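Local coordinates for protein extracellular endo-alpha-(1->5)-L-arabinanase 1 (Bacillus subtilis, PDB 1UV4) that cleaves internal alpha-1,5-L-arabinofuranosyl linkages of linear and sugar-beet arabinan, as a secreted, calcium-binding family 43 glycoside hydrolase of plant cell-wall breakdown, at residues A[97-103]-A[118-124]; A[128-134]-A[147-153]. All blocks are in the same frame, centred on the assembly; numbering follows the deposited sequence.

Contact 1: residues A[97-103]-A[118-124]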
ATOM      1  N   ASN A  97      -6.303 -10.303 -12.382  1.00 12.07           N
ATOM      2  CA  ASN A  97      -5.905 -10.893 -11.090  1.00 11.96           C
ATOM      3  C   ASN A  97      -4.929 -12.041 -11.193  1.00 12.69           C
ATOM      4  O   ASN A  97      -4.750 -12.790 -10.223  1.00 13.72           O
ATOM      5  CB  ASN A  97      -7.091 -11.259 -10.179  1.00 12.53           C
ATOM      6  CG  ASN A  97      -7.819 -12.486 -10.609  1.00 13.85           C
ATOM      7  OD1 ASN A  97      -7.818 -12.875 -11.790  1.00 13.54           O
ATOM      8  ND2 ASN A  97      -8.486 -13.121  -9.640  1.00 15.87           N
ATOM      9  N   THR A  98      -4.229 -12.121 -12.325  1.00 12.55           N
ATOM     10  CA  THR A  98      -3.033 -12.931 -12.395  1.00 13.42           C
ATOM     11  C   THR A  98      -1.849 -12.028 -12.038  1.00 13.33           C
ATOM     12  O   THR A  98      -1.397 -11.222 -12.843  1.00 13.71           O
ATOM     13  CB  THR A  98      -2.900 -13.539 -13.761  1.00 13.31           C
ATOM     14  OG1 THR A  98      -4.040 -14.369 -14.018  1.00 14.41           O
ATOM     15  CG2 THR A  98      -1.706 -14.479 -13.804  1.00 13.47           C
ATOM     16  N   SER A  99      -1.382 -12.194 -10.806  1.00 13.59           N
ATOM     17  CA  SER A  99      -0.474 -11.263 -10.153  1.00 13.23           C
ATOM     18  C   SER A  99       0.379 -11.950  -9.117  1.00 13.80           C
ATOM     19  O   SER A  99       0.093 -13.052  -8.689  1.00 14.27           O
ATOM     20  CB  SER A  99      -1.256 -10.141  -9.449  1.00 13.51           C
ATOM     21  OG  SER A  99      -2.174  -9.487 -10.280  1.00 13.52           O
ATOM     22  N   ALA A 100       1.462 -11.289  -8.708  1.00 13.61           N
ATOM     23  CA  ALA A 100       2.288 -11.836  -7.632  1.00 13.95           C
ATOM     24  C   ALA A 100       2.858 -10.728  -6.794  1.00 15.27           C
ATOM     25  O   ALA A 100       3.118  -9.636  -7.281  1.00 14.56           O
ATOM     26  CB  ALA A 100       3.423 -12.666  -8.182  1.00 14.64           C
ATOM     27  N   ILE A 101       3.038 -11.017  -5.521  1.00 14.34           N
ATOM     28  CA  ILE A 101       3.779 -10.129  -4.631  1.00 14.98           C
ATOM     29  C   ILE A 101       5.135 -10.763  -4.418  1.00 14.40           C
ATOM     30  O   ILE A 101       5.237 -11.940  -4.082  1.00 13.81           O
ATOM     31  CB  ILE A 101       3.032  -9.894  -3.262  1.00 13.68           C
ATOM     32  CG1 ILE A 101       1.778  -9.070  -3.476  1.00 14.36           C
ATOM     33  CG2 ILE A 101       3.949  -9.266  -2.209  1.00 14.85           C
ATOM     34  CD1 ILE A 101       0.748  -9.195  -2.382  1.00 15.68           C
ATOM     35  N   GLY A 102       6.179  -9.953  -4.635  1.00 13.51           N
ATOM     36  CA  GLY A 102       7.554 -10.362  -4.393  1.00 13.49           C
ATOM     37  C   GLY A 102       8.124  -9.605  -3.200  1.00 12.83           C
ATOM     38  O   GLY A 102       7.520  -8.670  -2.665  1.00 12.33           O
ATOM     39  N   LEU A 103       9.275 -10.048  -2.776  1.00 12.58           N
ATOM     40  CA  LEU A 103       9.993  -9.468  -1.619  1.00 12.71           C
ATOM     41  C   LEU A 103      11.451  -9.302  -1.963  1.00 12.04           C
ATOM     42  O   LEU A 103      12.090 -10.235  -2.497  1.00 12.93           O
ATOM     43  CB  LEU A 103       9.900 -10.397  -0.391  1.00 12.80           C
ATOM     44  CG  LEU A 103      10.635  -9.970   0.879  1.00 11.55           C
ATOM     45  CD1 LEU A 103      10.082  -8.707   1.415  1.00 13.84           C
ATOM     46  CD2 LEU A 103      10.555 -11.124   1.946  1.00 13.17           C
ATOM     47  N   GLY A 118      12.365 -13.578  -3.516  1.00 12.56           N
ATOM     48  CA  GLY A 118      11.416 -14.412  -4.224  1.00 12.58           C
ATOM     49  C   GLY A 118       9.960 -14.154  -3.917  1.00 11.51           C
ATOM     50  O   GLY A 118       9.517 -13.110  -3.420  1.00 13.29           O
ATOM     51  N   LEU A 119       9.158 -15.130  -4.285  1.00 12.41           N
ATOM     52  CA  LEU A 119       7.718 -15.038  -4.234  1.00 13.68           C
ATOM     53  C   LEU A 119       7.184 -15.008  -2.818  1.00 14.05           C
ATOM     54  O   LEU A 119       7.633 -15.800  -2.001  1.00 13.41           O
ATOM     55  CB  LEU A 119       7.101 -16.226  -4.979  1.00 13.56           C
ATOM     56  CG  LEU A 119       5.558 -16.382  -4.916  1.00 14.82           C
ATOM     57  CD1 LEU A 119       4.923 -15.341  -5.720  1.00 13.57           C
ATOM     58  CD2 LEU A 119       5.111 -17.769  -5.363  1.00 16.55           C
ATOM     59  N   VAL A 120       6.230 -14.100  -2.571  1.00 12.59           N
ATOM     60  CA  VAL A 120       5.504 -14.024  -1.291  1.00 13.79           C
ATOM     61  C   VAL A 120       4.153 -14.772  -1.409  1.00 12.04           C
ATOM     62  O   VAL A 120       3.916 -15.766  -0.710  1.00 12.90           O
ATOM     63  CB  VAL A 120       5.348 -12.575  -0.884  1.00 13.33           C
ATOM     64  CG1 VAL A 120       4.561 -12.492   0.411  1.00 14.92           C
ATOM     65  CG2 VAL A 120       6.722 -11.938  -0.715  1.00 13.25           C
ATOM     66  N   ILE A 121       3.329 -14.327  -2.354  1.00 13.64           N
ATOM     67  CA  ILE A 121       2.039 -14.952  -2.638  1.00 13.26           C
ATOM     68  C   ILE A 121       1.633 -14.520  -4.022  1.00 13.05           C
ATOM     69  O   ILE A 121       1.955 -13.395  -4.466  1.00 14.44           O
ATOM     70  CB  ILE A 121       1.004 -14.547  -1.551  1.00 12.95           C
ATOM     71  CG1 ILE A 121      -0.286 -15.373  -1.642  1.00 15.09           C
ATOM     72  CG2 ILE A 121       0.754 -13.046  -1.575  1.00 15.56           C
ATOM     73  CD1 ILE A 121      -1.137 -15.278  -0.454  1.00 16.08           C
ATOM     74  N   ARG A 122       0.896 -15.375  -4.712  1.00 12.88           N
ATOM     75  CA  ARG A 122       0.390 -15.037  -6.042  1.00 13.35           C
ATOM     76  C   ARG A 122      -1.137 -15.295  -6.114  1.00 12.58           C
ATOM     77  O   ARG A 122      -1.759 -15.914  -5.211  1.00 14.04           O
ATOM     78  CB  ARG A 122       1.203 -15.717  -7.143  1.00 14.41           C
ATOM     79  CG  ARG A 122       1.307 -17.207  -7.052  1.00 16.69           C
ATOM     80  CD  ARG A 122       0.071 -17.950  -7.317  1.00 17.56           C
ATOM     81  NE  ARG A 122       0.438 -19.361  -7.540  1.00 19.54           N
ATOM     82  CZ  ARG A 122       0.730 -19.916  -8.708  1.00 23.04           C
ATOM     83  NH1 ARG A 122       0.647 -19.234  -9.843  1.00 23.88           N
ATOM     84  NH2 ARG A 122       1.065 -21.199  -8.730  1.00 23.54           N
ATOM     85  N   SER A 123      -1.710 -14.809  -7.205  1.00 13.82           N
ATOM     86  CA  SER A 123      -3.094 -15.056  -7.536  1.00 12.26           C
ATOM     87  C   SER A 123      -3.237 -15.416  -9.033  1.00 13.32           C
ATOM     88  O   SER A 123      -2.390 -15.034  -9.843  1.00 13.53           O
ATOM     89  CB  SER A 123      -3.972 -13.826  -7.242  1.00 12.41           C
ATOM     90  OG  SER A 123      -3.498 -12.670  -7.921  1.00 13.89           O
ATOM     91  N   THR A 124      -4.275 -16.185  -9.385  1.00 12.13           N
ATOM     92  CA  THR A 124      -4.630 -16.466 -10.761  1.00 12.84           C
ATOM     93  C   THR A 124      -6.093 -16.197 -10.959  1.00 12.56           C
ATOM     94  O   THR A 124      -6.790 -15.844 -10.018  1.00 11.53           O
ATOM     95  CB  THR A 124      -4.368 -17.963 -11.139  1.00 12.90           C
ATOM     96  OG1 THR A 124      -5.283 -18.833 -10.442  1.00 14.21           O
ATOM     97  CG2 THR A 124      -2.939 -18.426 -10.776  1.00 14.92           C
TER

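Contact 2: residues A[128-134]-A[147-153]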
ATOM      1  N   ASN A 128     -10.418 -15.713  -6.032  1.00 13.75           N
ATOM      2  CA  ASN A 128     -11.363 -14.623  -5.795  1.00 14.40           C
ATOM      3  C   ASN A 128     -10.691 -13.361  -5.171  1.00 13.71           C
ATOM      4  O   ASN A 128     -11.306 -12.620  -4.417  1.00 14.61           O
ATOM      5  CB  ASN A 128     -12.550 -15.127  -4.900  1.00 14.03           C
ATOM      6  CG  ASN A 128     -12.138 -15.386  -3.383  1.00 18.73           C
ATOM      7  OD1 ASN A 128     -10.945 -15.423  -3.012  1.00 23.76           O
ATOM      8  ND2 ASN A 128     -13.152 -15.543  -2.514  1.00 25.51           N
ATOM      9  N   TYR A 129      -9.405 -13.161  -5.457  1.00 12.79           N
ATOM     10  CA  TYR A 129      -8.636 -11.998  -4.951  1.00 13.51           C
ATOM     11  C   TYR A 129      -7.478 -11.723  -5.904  1.00 14.37           C
ATOM     12  O   TYR A 129      -7.199 -12.505  -6.799  1.00 13.14           O
ATOM     13  CB  TYR A 129      -8.089 -12.247  -3.541  1.00 14.44           C
ATOM     14  CG  TYR A 129      -7.232 -13.480  -3.375  1.00 14.73           C
ATOM     15  CD1 TYR A 129      -5.878 -13.512  -3.717  1.00 17.23           C
ATOM     16  CD2 TYR A 129      -7.801 -14.633  -2.853  1.00 17.64           C
ATOM     17  CE1 TYR A 129      -5.112 -14.685  -3.509  1.00 16.89           C
ATOM     18  CE2 TYR A 129      -7.101 -15.755  -2.668  1.00 18.03           C
ATOM     19  CZ  TYR A 129      -5.765 -15.804  -3.005  1.00 18.08           C
ATOM     20  OH  TYR A 129      -5.071 -16.977  -2.738  1.00 19.51           O
ATOM     21  N   ASN A 130      -6.837 -10.596  -5.681  1.00 14.24           N
ATOM     22  CA  ASN A 130      -5.719 -10.133  -6.512  1.00 13.21           C
ATOM     23  C   ASN A 130      -4.525  -9.874  -5.607  1.00 13.24           C
ATOM     24  O   ASN A 130      -4.586  -9.065  -4.681  1.00 12.87           O
ATOM     25  CB  ASN A 130      -6.107  -8.858  -7.255  1.00 13.15           C
ATOM     26  CG  ASN A 130      -5.092  -8.449  -8.294  1.00 12.73           C
ATOM     27  OD1 ASN A 130      -4.205  -9.215  -8.664  1.00 13.27           O
ATOM     28  ND2 ASN A 130      -5.294  -7.247  -8.884  1.00 12.24           N
ATOM     29  N   ALA A 131      -3.428 -10.569  -5.890  1.00 12.96           N
ATOM     30  CA  ALA A 131      -2.200 -10.448  -5.097  1.00 12.72           C
ATOM     31  C   ALA A 131      -1.355  -9.252  -5.523  1.00 13.03           C
ATOM     32  O   ALA A 131      -0.290  -9.387  -6.129  1.00 12.98           O
ATOM     33  CB  ALA A 131      -1.343 -11.730  -5.192  1.00 14.18           C
ATOM     34  N   ILE A 132      -1.886  -8.089  -5.169  1.00 12.69           N
ATOM     35  CA  ILE A 132      -1.196  -6.827  -5.282  1.00 12.39           C
ATOM     36  C   ILE A 132      -1.417  -5.982  -4.027  1.00 13.15           C
ATOM     37  O   ILE A 132      -2.220  -6.286  -3.152  1.00 13.42           O
ATOM     38  CB  ILE A 132      -1.616  -6.048  -6.564  1.00 12.15           C
ATOM     39  CG1 ILE A 132      -3.019  -5.480  -6.449  1.00 12.25           C
ATOM     40  CG2 ILE A 132      -1.478  -6.912  -7.802  1.00 12.96           C
ATOM     41  CD1 ILE A 132      -3.407  -4.540  -7.536  1.00 13.39           C
ATOM     42  N   ASP A 133      -0.690  -4.885  -3.973  1.00 12.62           N
ATOM     43  CA  ASP A 133      -0.839  -3.868  -2.941  1.00 13.07           C
ATOM     44  C   ASP A 133      -0.472  -4.359  -1.533  1.00 13.89           C
ATOM     45  O   ASP A 133      -1.260  -4.244  -0.588  1.00 13.74           O
ATOM     46  CB  ASP A 133      -2.218  -3.218  -2.897  1.00 13.19           C
ATOM     47  CG  ASP A 133      -2.584  -2.515  -4.157  1.00 17.16           C
ATOM     48  OD1 ASP A 133      -1.769  -2.316  -5.099  1.00 17.30           O
ATOM     49  OD2 ASP A 133      -3.770  -2.105  -4.285  1.00 18.42           O
ATOM     50  N   PRO A 134       0.745  -4.913  -1.376  1.00 13.22           N
ATOM     51  CA  PRO A 134       1.154  -5.441  -0.056  1.00 13.68           C
ATOM     52  C   PRO A 134       1.319  -4.409   1.021  1.00 13.72           C
ATOM     53  O   PRO A 134       1.691  -3.275   0.747  1.00 13.63           O
ATOM     54  CB  PRO A 134       2.518  -6.057  -0.343  1.00 14.86           C
ATOM     55  CG  PRO A 134       3.031  -5.319  -1.584  1.00 14.40           C
ATOM     56  CD  PRO A 134       1.824  -5.037  -2.378  1.00 12.45           C
ATOM     57  N   ALA A 147      -0.937  -7.743   4.801  1.00 14.13           N
ATOM     58  CA  ALA A 147      -2.250  -7.501   4.173  1.00 13.24           C
ATOM     59  C   ALA A 147      -2.029  -7.174   2.698  1.00 13.97           C
ATOM     60  O   ALA A 147      -0.972  -6.718   2.274  1.00 14.36           O
ATOM     61  CB  ALA A 147      -2.963  -6.408   4.864  1.00 14.30           C
ATOM     62  N   PHE A 148      -3.031  -7.469   1.890  1.00 14.19           N
ATOM     63  CA  PHE A 148      -2.979  -7.150   0.466  1.00 13.84           C
ATOM     64  C   PHE A 148      -4.360  -7.231  -0.140  1.00 13.42           C
ATOM     65  O   PHE A 148      -5.312  -7.641   0.461  1.00 14.22           O
ATOM     66  CB  PHE A 148      -2.003  -8.070  -0.285  1.00 13.35           C
ATOM     67  CG  PHE A 148      -2.457  -9.511  -0.365  1.00 13.98           C
ATOM     68  CD1 PHE A 148      -2.102 -10.406   0.629  1.00 14.28           C
ATOM     69  CD2 PHE A 148      -3.273  -9.945  -1.391  1.00 14.31           C
ATOM     70  CE1 PHE A 148      -2.510 -11.691   0.571  1.00 15.94           C
ATOM     71  CE2 PHE A 148      -3.703 -11.263  -1.448  1.00 14.67           C
ATOM     72  CZ  PHE A 148      -3.311 -12.138  -0.460  1.00 14.55           C
ATOM     73  N   GLY A 149      -4.454  -6.772  -1.366  1.00 14.55           N
ATOM     74  CA  GLY A 149      -5.637  -6.952  -2.203  1.00 13.93           C
ATOM     75  C   GLY A 149      -6.080  -5.747  -3.002  1.00 13.31           C
ATOM     76  O   GLY A 149      -5.731  -4.606  -2.734  1.00 14.16           O
ATOM     77  N   SER A 150      -6.923  -6.032  -3.988  1.00 13.00           N
ATOM     78  CA  SER A 150      -7.521  -5.073  -4.892  1.00 13.68           C
ATOM     79  C   SER A 150      -8.614  -5.771  -5.678  1.00 12.71           C
ATOM     80  O   SER A 150      -8.338  -6.721  -6.422  1.00 14.47           O
ATOM     81  CB  SER A 150      -6.475  -4.560  -5.854  1.00 12.02           C
ATOM     82  OG  SER A 150      -7.019  -3.625  -6.771  1.00 13.52           O
ATOM     83  N   PHE A 151      -9.834  -5.290  -5.527  1.00 12.61           N
ATOM     84  CA  PHE A 151     -10.998  -5.780  -6.285  1.00 12.94           C
ATOM     85  C   PHE A 151     -11.285  -7.245  -5.978  1.00 12.30           C
ATOM     86  O   PHE A 151     -10.777  -7.794  -4.991  1.00 13.35           O
ATOM     87  CB  PHE A 151     -10.879  -5.437  -7.794  1.00 11.70           C
ATOM     88  CG  PHE A 151     -11.292  -4.043  -8.115  1.00 12.57           C
ATOM     89  CD1 PHE A 151     -10.439  -2.978  -7.909  1.00 14.80           C
ATOM     90  CD2 PHE A 151     -12.593  -3.774  -8.525  1.00 12.44           C
ATOM     91  CE1 PHE A 151     -10.846  -1.688  -8.212  1.00 14.87           C
ATOM     92  CE2 PHE A 151     -13.005  -2.467  -8.835  1.00 14.56           C
ATOM     93  CZ  PHE A 151     -12.128  -1.433  -8.664  1.00 15.19           C
ATOM     94  N   TRP A 152     -12.193  -7.840  -6.730  1.00 12.65           N
ATOM     95  CA  TRP A 152     -12.694  -9.181  -6.419  1.00 12.17           C
ATOM     96  C   TRP A 152     -13.213  -9.205  -4.976  1.00 12.20           C
ATOM     97  O   TRP A 152     -13.967  -8.282  -4.657  1.00 12.21           O
ATOM     98  CB  TRP A 152     -11.701 -10.253  -6.793  1.00 13.99           C
ATOM     99  CG  TRP A 152     -11.488 -10.373  -8.293  1.00 12.62           C
ATOM    100  CD1 TRP A 152     -12.176 -11.180  -9.164  1.00 14.26           C
ATOM    101  CD2 TRP A 152     -10.573  -9.617  -9.103  1.00 12.55           C
ATOM    102  NE1 TRP A 152     -11.726 -10.986 -10.460  1.00 11.77           N
ATOM    103  CE2 TRP A 152     -10.718 -10.058 -10.427  1.00 12.51           C
ATOM    104  CE3 TRP A 152      -9.596  -8.643  -8.832  1.00 11.43           C
ATOM    105  CZ2 TRP A 152      -9.967  -9.539 -11.492  1.00 11.32           C
ATOM    106  CZ3 TRP A 152      -8.875  -8.121  -9.888  1.00 14.13           C
ATOM    107  CH2 TRP A 152      -9.044  -8.568 -11.189  1.00 12.77           C
ATOM    108  N   SER A 153     -12.857 -10.192  -4.149  1.00 12.42           N
ATOM    109  CA  SER A 153     -13.450 -10.287  -2.797  1.00 12.40           C
ATOM    110  C   SER A 153     -12.676  -9.415  -1.792  1.00 13.08           C
ATOM    111  O   SER A 153     -12.996  -9.467  -0.591  1.00 12.95           O
ATOM    112  CB  SER A 153     -13.540 -11.744  -2.318  1.00 11.97           C
ATOM    113  OG  SER A 153     -12.293 -12.296  -1.994  1.00 12.71           O
TER
HETATM  114  O   HOH W   1      -8.301  -8.757  -3.949  1.00 16.65           O

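Contact 1: residues A[97-103]-A[118-124]
Strands 99-106 and 115-123 pair here as an antiparallel beta hairpin, the third and fourth strands of one four-stranded blade of the family 43 propeller, and a classic beta bulge interrupts the pairing. Ser99 and Ser123 form a hydrogen-bonded pair, with Ser123 N donating a hydrogen bond to Ser99 O at 2.9 Å. Two residues on, Ile101 N points almost straight at Ile121 O (2.8 Å, 179° at the hydrogen), while Ile101 O accepts from Val120 N instead of Ile121 N. Val120 and Ile121 thus both face Ile101, and the register slips by one residue before Gly102 meets Leu119.

The bulge brings an extra apolar side chain against the neighbouring strand. Val120 CG2, anti to its own carbonyl carbon, packs on Leu103 CB at 3.5 Å, and Val120 CB approaches Ile101 CG2. Ile101 and Ile121 lie side by side and point the same way, CD1 of the first against CG2 of the second; Phe148 of the next blade touches both side chains. On the other face, Ala100 CB touches both Arg122 CB and Leu119 CD1, and the arginine chain then bends at chi2 and leads away, touching Tyr65.

Beyond the last bridge the serine side chain continues the pairing. With chi1 at 56°, Ser123 OG sits between its backbone N and carbonyl carbon and donates to Asn97 O over 2.6 Å, approaching from above the carbonyl plane, 41° out of it.

Contact 2: residues A[128-134]-A[147-153]
Trp152 lays the CE3-CZ3 side of its indole against Asn130, CE3 lying 3.8 Å from Asn130 CB and CZ3 meeting the amide nitrogen ND2. The amide and ring planes stand 78° apart, so the two groups cross steeply instead of stacking. Asn130 reaches the indole with CG anti to its backbone N (chi1 -171°), and Ser99 of the preceding blade holds its OD1. Between the two backbones a water accepts from Asn130 N and Ser150 N and can donate to Phe151 O, bridging main-chain groups that do not meet directly.

At one end of the contact, Asn128 O is gripped twice by Ser153: OG donates at 2.6 Å and the backbone N at 2.9 Å, from opposite faces of the carbonyl plane. Lys156 is a further partner of Ser153 OG.

Segment 128-134 is a loop, and 147-153 runs from the end of strand 144-148 into a loop, on the substrate-binding side of the five-bladed beta-propeller; by similarity residues 130-133 and 150-152 bind arabinan. Asp133 is thought to tune and orient Glu185, the probable proton donor, which its side chain touches. Near it Ile132 CD1 presses tightly on Ser150 CB at 3.5 Å, while Ile132 O accepts from Gly149 N.

On the side of the preceding blade, Phe148 turns its edge toward the face of Tyr129 in an offset edge-to-face pair, centroids 5.9 Å apart and planes at 68°. Asn130 O lies in the plane of the Phe148 ring, at its edge near CD2, and also receives Gly149 CA at 3.4 Å in a nearly straight CA-H...O contact.

Contact 1 closes at residue 124, just before contact 2 opens at 128, and their centres lie 10 Å apart on the same side of the chain's centre. Contact 1 belongs to the blade of strands 74-81, 84-91, 99-106 and 115-123; contact 2 lies where the chain crosses into the next blade, around strands 135-138 and 144-148. Polar bonds across the seam include Ser99 OG with Asn130 OD1 at 2.6 Å, Ala131 N to Ser123 OG at 2.9 Å, and Asn97 ND2 to Tyr129 O. The hairpin is thus placed as a second shell that probably helps position the loop carrying the predicted substrate-binding residues 130-133.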